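Local coordinates for folylpolyglutamate synthase (FolC) (Helicobacter pylori, PDB 6K8C), which probably adds glutamate to dihydropteroate to form dihydrofolate and then extends reduced folates with further glutamates, at the cost of ATP, at residues T61-F64 with L65-L69; L240-N243 with L244-L248; L269-I272 with G273-E276; K249-E252 with T253-C257. All coordinates share one frame; numbering follows the deposited sequence.

How the contacts relate
Along the chain the order is contact 1, contact 2, contact 4, contact 3; each closes before the next opens, so none nests or crosses. Contact 1 is a pair of turns of helix 58-70. Contacts 2 and 4 adjoin in helix 241-254, one at its start and the other at its C-terminal end, and each packs on contact 1, through Phe64 against Leu244 and through Leu68 against Phe251. Contact 3 closes a beta turn in the segment leading to strand 276-279 of the second sheet, and its Leu269 and Leu271 reach back to Phe64 and Arg63. Contacts 3 and 4 do not touch, their centres being about 26 Å apart.

Contact 1 of 4, residues T61-F64 with L65-L69; sequences TGRF and LTLLL
Gly62 O is gripped twice by Thr66, through the backbone N at 2.9 Å and through OG1 at 2.8 Å. The two donors arrive from opposite faces of the carbonyl plane, the hydroxyl well above it (36°), so the usual i to i+4 helix bond and a side-chain bond share one oxygen. Thr66 can do this because OG1 stands beside its own backbone N (chi1 -62°), turned back toward the preceding turn. The same turn is closed on its other sides by Leu65 N to Thr61 O at 3.2 Å, Leu67 N to Arg63 O at 2.8 Å and Leu68 N to Phe64 O at 3.0 Å. Leucine branches lean over these carbonyls: Leu67 CG lies 3.2 Å from Arg63 O, and Leu68 CG covers Phe64 O in the same manner. Side chain meets side chain more loosely, with Arg63 CG 4.4 Å from Leu67 CG. The polar end of Arg63 is engaged elsewhere, NE hydrogen-bonding His78 ND1 and the guanidinium making a cation-pi contact with Phe92. All of this is buried, and helix 58-70 has the end of the P-loop of the Mur ligase-type middle domain as its first turn. Its Thr66 and Leu69 rest on strands 76-79 and 138-142, while Phe64 and Leu68 meet helix 241-254.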
loop_
_atom_site.group_PDB
_atom_site.type_symbol
_atom_site.label_atom_id
_atom_site.label_comp_id
_atom_site.label_asym_id
_atom_site.label_seq_id
_atom_site.Cartn_x
_atom_site.Cartn_y
_atom_site.Cartn_z
ATOM N N THR A 61 -4.872 6.228 0.351
ATOM C CA THR A 61 -6.175 6.427 0.983
ATOM C C THR A 61 -6.096 6.176 2.484
ATOM O O THR A 61 -6.608 6.962 3.290
ATOM C CB THR A 61 -7.223 5.506 0.355
ATOM O OG1 THR A 61 -7.280 5.726 -1.057
ATOM C CG2 THR A 61 -8.595 5.768 0.969
ATOM N N GLY A 62 -5.456 5.076 2.880
ATOM C CA GLY A 62 -5.353 4.761 4.295
ATOM C C GLY A 62 -4.490 5.745 5.056
ATOM O O GLY A 62 -4.803 6.112 6.193
ATOM N N ARG A 63 -3.387 6.185 4.448
ATOM C CA ARG A 63 -2.490 7.090 5.157
ATOM C C ARG A 63 -3.091 8.486 5.264
ATOM O O ARG A 63 -2.897 9.171 6.275
ATOM C CB ARG A 63 -1.123 7.132 4.467
ATOM C CG ARG A 63 -0.045 7.900 5.256
ATOM C CD ARG A 63 0.227 7.289 6.638
ATOM N NE ARG A 63 0.653 5.899 6.522
ATOM C CZ ARG A 63 1.894 5.513 6.256
ATOM N NH1 ARG A 63 2.859 6.409 6.097
ATOM N NH2 ARG A 63 2.170 4.223 6.154
ATOM N N PHE A 64 -3.821 8.926 4.231
ATOM C CA PHE A 64 -4.537 10.199 4.305
ATOM C C PHE A 64 -5.529 10.194 5.459
ATOM O O PHE A 64 -5.589 11.141 6.252
ATOM C CB PHE A 64 -5.277 10.471 2.988
ATOM C CG PHE A 64 -4.498 11.274 1.989
ATOM C CD1 PHE A 64 -3.762 12.378 2.377
ATOM C CD2 PHE A 64 -4.528 10.933 0.642
ATOM C CE1 PHE A 64 -3.058 13.124 1.439
ATOM C CE2 PHE A 64 -3.827 11.672 -0.301
ATOM C CZ PHE A 64 -3.091 12.769 0.099
ATOM N N LEU A 65 -6.324 9.124 5.565
ATOM C CA LEU A 65 -7.248 8.992 6.687
ATOM C C LEU A 65 -6.502 9.000 8.017
ATOM O O LEU A 65 -6.913 9.679 8.966
ATOM C CB LEU A 65 -8.069 7.711 6.535
ATOM C CG LEU A 65 -9.025 7.342 7.674
ATOM C CD1 LEU A 65 -10.061 8.431 7.899
ATOM C CD2 LEU A 65 -9.713 6.021 7.380
ATOM N N THR A 66 -5.401 8.242 8.099
ATOM C CA THR A 66 -4.578 8.207 9.308
ATOM C C THR A 66 -4.103 9.604 9.703
ATOM O O THR A 66 -4.135 9.974 10.883
ATOM C CB THR A 66 -3.375 7.276 9.091
ATOM O OG1 THR A 66 -3.834 5.939 8.854
ATOM C CG2 THR A 66 -2.448 7.271 10.316
ATOM N N LEU A 67 -3.642 10.390 8.723
ATOM C CA LEU A 67 -3.148 11.734 9.021
ATOM C C LEU A 67 -4.272 12.644 9.503
ATOM O O LEU A 67 -4.076 13.433 10.436
ATOM C CB LEU A 67 -2.465 12.338 7.792
ATOM C CG LEU A 67 -1.185 11.624 7.345
ATOM C CD1 LEU A 67 -0.617 12.254 6.075
ATOM C CD2 LEU A 67 -0.146 11.590 8.474
ATOM N N LEU A 68 -5.450 12.553 8.883
ATOM C CA LEU A 68 -6.577 13.374 9.320
ATOM C C LEU A 68 -6.975 13.037 10.752
ATOM O O LEU A 68 -7.224 13.932 11.567
ATOM C CB LEU A 68 -7.765 13.188 8.373
ATOM C CG LEU A 68 -7.611 13.729 6.953
ATOM C CD1 LEU A 68 -8.630 13.087 6.026
ATOM C CD2 LEU A 68 -7.733 15.249 6.933
ATOM N N LEU A 69 -7.050 11.744 11.076
ATOM C CA LEU A 69 -7.411 11.343 12.432
ATOM C C LEU A 69 -6.359 11.797 13.436
ATOM O O LEU A 69 -6.695 12.311 14.512
ATOM C CB LEU A 69 -7.603 9.825 12.494
ATOM C CG LEU A 69 -8.788 9.302 11.679
ATOM C CD1 LEU A 69 -8.734 7.786 11.521
ATOM C CD2 LEU A 69 -10.093 9.725 12.327
#

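Contact 2 of 4, residues L240-N243 with L244-L248; sequences LAMN and LEVAL
Ala241 O receives two amides of the following turn: Glu245 N at 3.1 Å, fairly straight (160° at the hydrogen), and Leu244 N in a weak, strongly bent bond (122°). Asn243 N is satisfied by Leu240 O at 3.0 Å. Further i to i+4 bonds run from Val246 N to Met242 O at 2.9 Å and from Ala247 N to Asn243 O at 3.0 Å. Val246 CG2, beside its own backbone N, lies 3.2 Å from Met242 O and lays an apolar methyl against a carbonyl already in use. Met242 starts with CG turned away from its backbone N (chi1 -175°) and then bends twice. This brings SD to 4.1 Å from Glu245 CB, the two side chains crossing at about a right angle, while Met242 CG faces Val246 CG2. The polar side chains find their partners beyond this turn. Glu245 OE2 accepts from Ser224 N, and Asn243 ND2 makes a weak bond to Ser60 OG, with a bound citrate, probably from the crystallisation liquor, about 3 Å from the Asn243 side chain. The arrangement is that of an alpha-helix's first turns, here the start of helix 241-254, which packs against the P-loop helix 58-70 of the nucleotide-binding domain.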
loop_
_atom_site.group_PDB
_atom_site.type_symbol
_atom_site.label_atom_id
_atom_site.label_comp_id
_atom_site.label_asym_id
_atom_site.label_seq_id
_atom_site.Cartn_x
_atom_site.Cartn_y
_atom_site.Cartn_z
ATOM N N LEU A 240 -3.451 10.287 -6.496
ATOM C CA LEU A 240 -4.740 10.653 -7.070
ATOM C C LEU A 240 -5.550 11.475 -6.079
ATOM O O LEU A 240 -5.693 11.100 -4.912
ATOM C CB LEU A 240 -5.524 9.401 -7.463
ATOM C CG LEU A 240 -5.261 8.769 -8.828
ATOM C CD1 LEU A 240 -6.010 7.448 -8.949
ATOM C CD2 LEU A 240 -5.660 9.724 -9.944
ATOM N N ALA A 241 -6.088 12.600 -6.553
ATOM C CA ALA A 241 -6.899 13.449 -5.687
ATOM C C ALA A 241 -8.092 12.684 -5.125
ATOM O O ALA A 241 -8.485 12.900 -3.974
ATOM C CB ALA A 241 -7.363 14.691 -6.453
ATOM N N MET A 242 -8.663 11.768 -5.912
ATOM C CA MET A 242 -9.819 11.006 -5.441
ATOM C C MET A 242 -9.487 10.173 -4.204
ATOM O O MET A 242 -10.367 9.922 -3.368
ATOM C CB MET A 242 -10.346 10.111 -6.562
ATOM C CG MET A 242 -11.635 9.361 -6.219
ATOM S SD MET A 242 -13.067 10.428 -5.912
ATOM C CE MET A 242 -12.894 11.611 -7.220
ATOM N N ASN A 243 -8.229 9.753 -4.057
ATOM C CA ASN A 243 -7.848 9.001 -2.863
ATOM C C ASN A 243 -8.046 9.837 -1.609
ATOM O O ASN A 243 -8.531 9.333 -0.587
ATOM C CB ASN A 243 -6.403 8.515 -2.982
ATOM C CG ASN A 243 -6.241 7.424 -4.028
ATOM O OD1 ASN A 243 -7.217 6.819 -4.457
ATOM N ND2 ASN A 243 -5.004 7.167 -4.437
ATOM N N LEU A 244 -7.709 11.128 -1.673
ATOM C CA LEU A 244 -7.942 12.002 -0.530
ATOM C C LEU A 244 -9.427 12.277 -0.332
ATOM O O LEU A 244 -9.893 12.384 0.810
ATOM C CB LEU A 244 -7.166 13.314 -0.689
ATOM C CG LEU A 244 -7.333 14.364 0.425
ATOM C CD1 LEU A 244 -6.931 13.842 1.828
ATOM C CD2 LEU A 244 -6.549 15.624 0.091
ATOM N N GLU A 245 -10.189 12.422 -1.428
ATOM C CA GLU A 245 -11.632 12.613 -1.286
ATOM C C GLU A 245 -12.271 11.434 -0.568
ATOM O O GLU A 245 -13.150 11.617 0.284
ATOM C CB GLU A 245 -12.293 12.811 -2.653
ATOM C CG GLU A 245 -12.058 14.169 -3.282
ATOM C CD GLU A 245 -12.813 15.293 -2.587
ATOM O OE1 GLU A 245 -13.666 15.013 -1.716
ATOM O OE2 GLU A 245 -12.557 16.464 -2.931
ATOM N N VAL A 246 -11.842 10.216 -0.899
ATOM C CA VAL A 246 -12.379 9.033 -0.232
ATOM C C VAL A 246 -11.974 9.014 1.237
ATOM O O VAL A 246 -12.799 8.747 2.120
ATOM C CB VAL A 246 -11.927 7.762 -0.969
ATOM C CG1 VAL A 246 -12.332 6.525 -0.180
ATOM C CG2 VAL A 246 -12.511 7.735 -2.388
ATOM N N ALA A 247 -10.708 9.314 1.529
ATOM C CA ALA A 247 -10.269 9.364 2.920
ATOM C C ALA A 247 -11.026 10.433 3.698
ATOM O O ALA A 247 -11.335 10.246 4.880
ATOM C CB ALA A 247 -8.764 9.619 2.995
ATOM N N LEU A 248 -11.320 11.566 3.056
ATOM C CA LEU A 248 -12.083 12.613 3.729
ATOM C C LEU A 248 -13.497 12.143 4.044
ATOM O O LEU A 248 -14.021 12.420 5.131
ATOM C CB LEU A 248 -12.111 13.877 2.865
ATOM C CG LEU A 248 -12.605 15.169 3.519
ATOM C CD1 LEU A 248 -11.735 15.543 4.706
ATOM C CD2 LEU A 248 -12.630 16.295 2.490
#

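Contact 3 of 4, residues L269-I272 with G273-E276; sequences LNLI and GRCE
Leu271 and Arg274 close a type II beta turn in the irregular segment between helix 241-254 and strand 276-279, the strand at one edge of the second sheet. The turn bond runs from Arg274 N to Leu271 O at 3.2 Å, the donor standing well above the carbonyl plane. Gly273 occupies the third position with positive phi (82°), backbone angles that call for glycine, because the carbonyl O of Ile272 crowds the place of a CB. A second bond spans the same bend: Arg274 NH1 reaches Ile272 O at 3.0 Å, nearly in line with the C=O and in the plane of the guanidinium. The bend at chi2 (75°) folds the arginine back across Leu271, where its CD lies 3.7 Å from Leu271 CB. Leu271 CD1 then sits over one face of the guanidinium, off-centre toward its rim, and the in-plane bond to Ile272 O helps to fix the group's rotation. Gly273 N, at the corner of the turn, donates to Glu276 OE2 at 3.0 Å, coming from above the carboxylate plane, and the same oxygen lies close to Ile272 CA. Water 2 joins the two arms, accepting from Leu271 N and donating to Arg274 O, each at 2.9 Å. Arg274 NH2 bonds weakly to a citrate, probably from the crystallisation liquor. The whole is a glycine-containing type II turn leading into the first strand of the Mur ligase C-terminal-type domain, with Leu269 and Leu271 still packed on helix 58-70.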
loop_
_atom_site.group_PDB
_atom_site.type_symbol
_atom_site.label_atom_id
_atom_site.label_comp_id
_atom_site.label_asym_id
_atom_site.label_seq_id
_atom_site.Cartn_x
_atom_site.Cartn_y
_atom_site.Cartn_z
ATOM N N LEU A 269 1.362 14.641 2.316
ATOM C CA LEU A 269 1.442 13.187 2.369
ATOM C C LEU A 269 2.791 12.711 1.855
ATOM O O LEU A 269 3.230 13.097 0.768
ATOM C CB LEU A 269 0.321 12.546 1.548
ATOM C CG LEU A 269 0.466 11.025 1.407
ATOM C CD1 LEU A 269 0.351 10.356 2.773
ATOM C CD2 LEU A 269 -0.549 10.439 0.432
ATOM N N ASN A 270 3.444 11.863 2.641
ATOM C CA ASN A 270 4.689 11.223 2.250
ATOM C C ASN A 270 4.571 9.738 2.551
ATOM O O ASN A 270 4.239 9.355 3.678
ATOM C CB ASN A 270 5.885 11.827 2.992
ATOM C CG ASN A 270 7.156 11.027 2.794
ATOM O OD1 ASN A 270 7.452 10.112 3.561
ATOM N ND2 ASN A 270 7.919 11.371 1.763
ATOM N N LEU A 271 4.817 8.909 1.545
ATOM C CA LEU A 271 4.847 7.465 1.712
ATOM C C LEU A 271 6.223 6.955 1.329
ATOM O O LEU A 271 6.799 7.389 0.326
ATOM C CB LEU A 271 3.787 6.769 0.860
ATOM C CG LEU A 271 2.328 6.940 1.268
ATOM C CD1 LEU A 271 1.427 6.211 0.278
ATOM C CD2 LEU A 271 2.117 6.434 2.689
ATOM N N ILE A 272 6.754 6.041 2.143
ATOM C CA ILE A 272 8.047 5.446 1.840
ATOM C C ILE A 272 7.952 4.674 0.531
ATOM O O ILE A 272 6.991 3.934 0.287
ATOM C CB ILE A 272 8.501 4.548 3.004
ATOM C CG1 ILE A 272 8.891 5.410 4.209
ATOM C CG2 ILE A 272 9.661 3.657 2.582
ATOM C CD1 ILE A 272 8.879 4.665 5.539
ATOM N N GLY A 273 8.951 4.854 -0.327
ATOM C CA GLY A 273 8.969 4.166 -1.598
ATOM C C GLY A 273 8.144 4.814 -2.682
ATOM O O GLY A 273 7.987 4.222 -3.754
ATOM N N ARG A 274 7.601 6.003 -2.436
ATOM C CA ARG A 274 6.862 6.769 -3.433
ATOM C C ARG A 274 7.609 8.073 -3.660
ATOM O O ARG A 274 7.711 8.893 -2.741
ATOM C CB ARG A 274 5.425 7.047 -2.979
ATOM C CG ARG A 274 4.456 5.894 -3.191
ATOM C CD ARG A 274 4.663 4.793 -2.163
ATOM N NE ARG A 274 3.519 3.891 -2.100
ATOM C CZ ARG A 274 3.334 2.981 -1.148
ATOM N NH1 ARG A 274 4.222 2.846 -0.174
ATOM N NH2 ARG A 274 2.259 2.206 -1.173
ATOM N N CYS A 275 8.142 8.253 -4.870
ATOM C CA CYS A 275 8.897 9.455 -5.217
ATOM C C CYS A 275 10.000 9.732 -4.194
ATOM O O CYS A 275 10.146 10.844 -3.680
ATOM C CB CYS A 275 7.958 10.648 -5.346
ATOM S SG CYS A 275 8.463 11.791 -6.598
ATOM N N GLU A 276 10.781 8.702 -3.895
ATOM C CA GLU A 276 11.739 8.734 -2.798
ATOM C C GLU A 276 13.162 8.811 -3.339
ATOM O O GLU A 276 13.568 7.975 -4.152
ATOM C CB GLU A 276 11.586 7.503 -1.909
ATOM C CG GLU A 276 12.559 7.473 -0.733
ATOM C CD GLU A 276 11.932 6.901 0.518
ATOM O OE1 GLU A 276 12.672 6.333 1.346
ATOM O OE2 GLU A 276 10.698 7.022 0.676
HETATM O O HOH W 1 9.587 10.638 -0.569
HETATM O O HOH W 2 5.671 10.015 -0.981
#

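Contact 4 of 4, residues K249-E252 with T253-C257; sequences KAFE and TLLPC
Lys249 O takes two bonds from Thr253, one from the backbone N at 2.9 Å and a shorter one from OG1 at 2.7 Å, the donors lying on opposite faces of its plane. Thr253 OG1 is placed for this beside its own backbone N (chi1 -58°). Next to it Leu254 N bonds to Ala250 O at 2.9 Å, and Leu254 CG crowds the same oxygen at 3.3 Å. The close apolar side is formed by Phe251 and Leu255: CE1 of the Phe251 ring meets Leu255 CD1 at 3.7 Å, the side chains approaching at a slant. Phe251 is buried, with Leu65, Leu68 and Leu69 of helix 58-70 around it, and Ala250 lies over strands 159-162 and 191-194. The solvent side is looser, with Glu252 and Pro256 exposed. Leu255 N still donates to Phe251 O at 2.9 Å, but Leu255 itself has left helical geometry. Pro256 N has no hydrogen to offer Glu252 O; instead Pro256 CA approaches that oxygen at 3.2 Å in a CA-H...O contact. A proline just beyond the last helical turn is common at the end of an alpha-helix; here it follows Leu255, the first non-helical residue, consistent with the end of helix 241-254 at the edge of the P-loop-type domain, ahead of the exposed Cys257.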
loop_
_atom_site.group_PDB
_atom_site.type_symbol
_atom_site.label_atom_id
_atom_site.label_comp_id
_atom_site.label_asym_id
_atom_site.label_seq_id
_atom_site.Cartn_x
_atom_site.Cartn_y
_atom_site.Cartn_z
ATOM N N LYS A 249 -14.131 11.432 3.109
ATOM C CA LYS A 249 -15.462 10.889 3.370
ATOM C C LYS A 249 -15.433 9.886 4.516
ATOM O O LYS A 249 -16.351 9.849 5.345
ATOM C CB LYS A 249 -16.023 10.239 2.107
ATOM C CG LYS A 249 -17.494 9.865 2.213
ATOM C CD LYS A 249 -18.333 11.102 2.495
ATOM C CE LYS A 249 -19.643 11.074 1.737
ATOM N NZ LYS A 249 -20.346 12.382 1.826
ATOM N N ALA A 250 -14.398 9.044 4.563
ATOM C CA ALA A 250 -14.226 8.137 5.696
ATOM C C ALA A 250 -14.095 8.913 6.997
ATOM O O ALA A 250 -14.754 8.591 7.995
ATOM C CB ALA A 250 -13.003 7.243 5.473
ATOM N N PHE A 251 -13.248 9.946 6.994
ATOM C CA PHE A 251 -13.058 10.791 8.170
ATOM C C PHE A 251 -14.380 11.378 8.648
ATOM O O PHE A 251 -14.716 11.305 9.836
ATOM C CB PHE A 251 -12.060 11.907 7.833
ATOM C CG PHE A 251 -11.883 12.928 8.926
ATOM C CD1 PHE A 251 -10.955 12.722 9.935
ATOM C CD2 PHE A 251 -12.630 14.099 8.934
ATOM C CE1 PHE A 251 -10.780 13.659 10.942
ATOM C CE2 PHE A 251 -12.463 15.036 9.936
ATOM C CZ PHE A 251 -11.536 14.818 10.943
ATOM N N GLU A 252 -15.140 11.975 7.729
ATOM C CA GLU A 252 -16.421 12.572 8.092
ATOM C C GLU A 252 -17.422 11.522 8.564
ATOM O O GLU A 252 -18.282 11.818 9.400
ATOM C CB GLU A 252 -16.982 13.351 6.896
ATOM C CG GLU A 252 -16.065 14.483 6.438
ATOM C CD GLU A 252 -16.518 15.135 5.145
ATOM O OE1 GLU A 252 -17.414 14.580 4.475
ATOM O OE2 GLU A 252 -15.972 16.204 4.796
ATOM N N THR A 253 -17.338 10.298 8.034
ATOM C CA THR A 253 -18.259 9.246 8.458
ATOM C C THR A 253 -17.930 8.768 9.865
ATOM O O THR A 253 -18.835 8.469 10.655
ATOM C CB THR A 253 -18.218 8.076 7.469
ATOM O OG1 THR A 253 -18.557 8.547 6.160
ATOM C CG2 THR A 253 -19.213 6.986 7.863
ATOM N N LEU A 254 -16.639 8.699 10.200
ATOM C CA LEU A 254 -16.241 8.328 11.550
ATOM C C LEU A 254 -16.550 9.433 12.551
ATOM O O LEU A 254 -16.883 9.143 13.704
ATOM C CB LEU A 254 -14.748 7.994 11.583
ATOM C CG LEU A 254 -14.293 6.795 10.742
ATOM C CD1 LEU A 254 -12.786 6.845 10.521
ATOM C CD2 LEU A 254 -14.699 5.486 11.413
ATOM N N LEU A 255 -16.451 10.696 12.137
ATOM C CA LEU A 255 -16.571 11.840 13.043
ATOM C C LEU A 255 -17.592 12.814 12.474
ATOM O O LEU A 255 -17.244 13.917 12.032
ATOM C CB LEU A 255 -15.212 12.512 13.252
ATOM C CG LEU A 255 -14.114 11.655 13.893
ATOM C CD1 LEU A 255 -12.750 12.319 13.733
ATOM C CD2 LEU A 255 -14.404 11.396 15.366
ATOM N N PRO A 256 -18.876 12.438 12.474
ATOM C CA PRO A 256 -19.886 13.281 11.816
ATOM C C PRO A 256 -20.114 14.613 12.504
ATOM O O PRO A 256 -20.707 15.506 11.889
ATOM C CB PRO A 256 -21.150 12.413 11.853
ATOM C CG PRO A 256 -20.950 11.510 13.013
ATOM C CD PRO A 256 -19.471 11.244 13.100
ATOM N N CYS A 257 -19.664 14.781 13.743
ATOM C CA CYS A 257 -19.844 16.040 14.451
ATOM C C CYS A 257 -18.683 17.005 14.253
ATOM O O CYS A 257 -18.785 18.165 14.666
ATOM C CB CYS A 257 -20.055 15.774 15.944
ATOM S SG CYS A 257 -21.410 14.621 16.261
#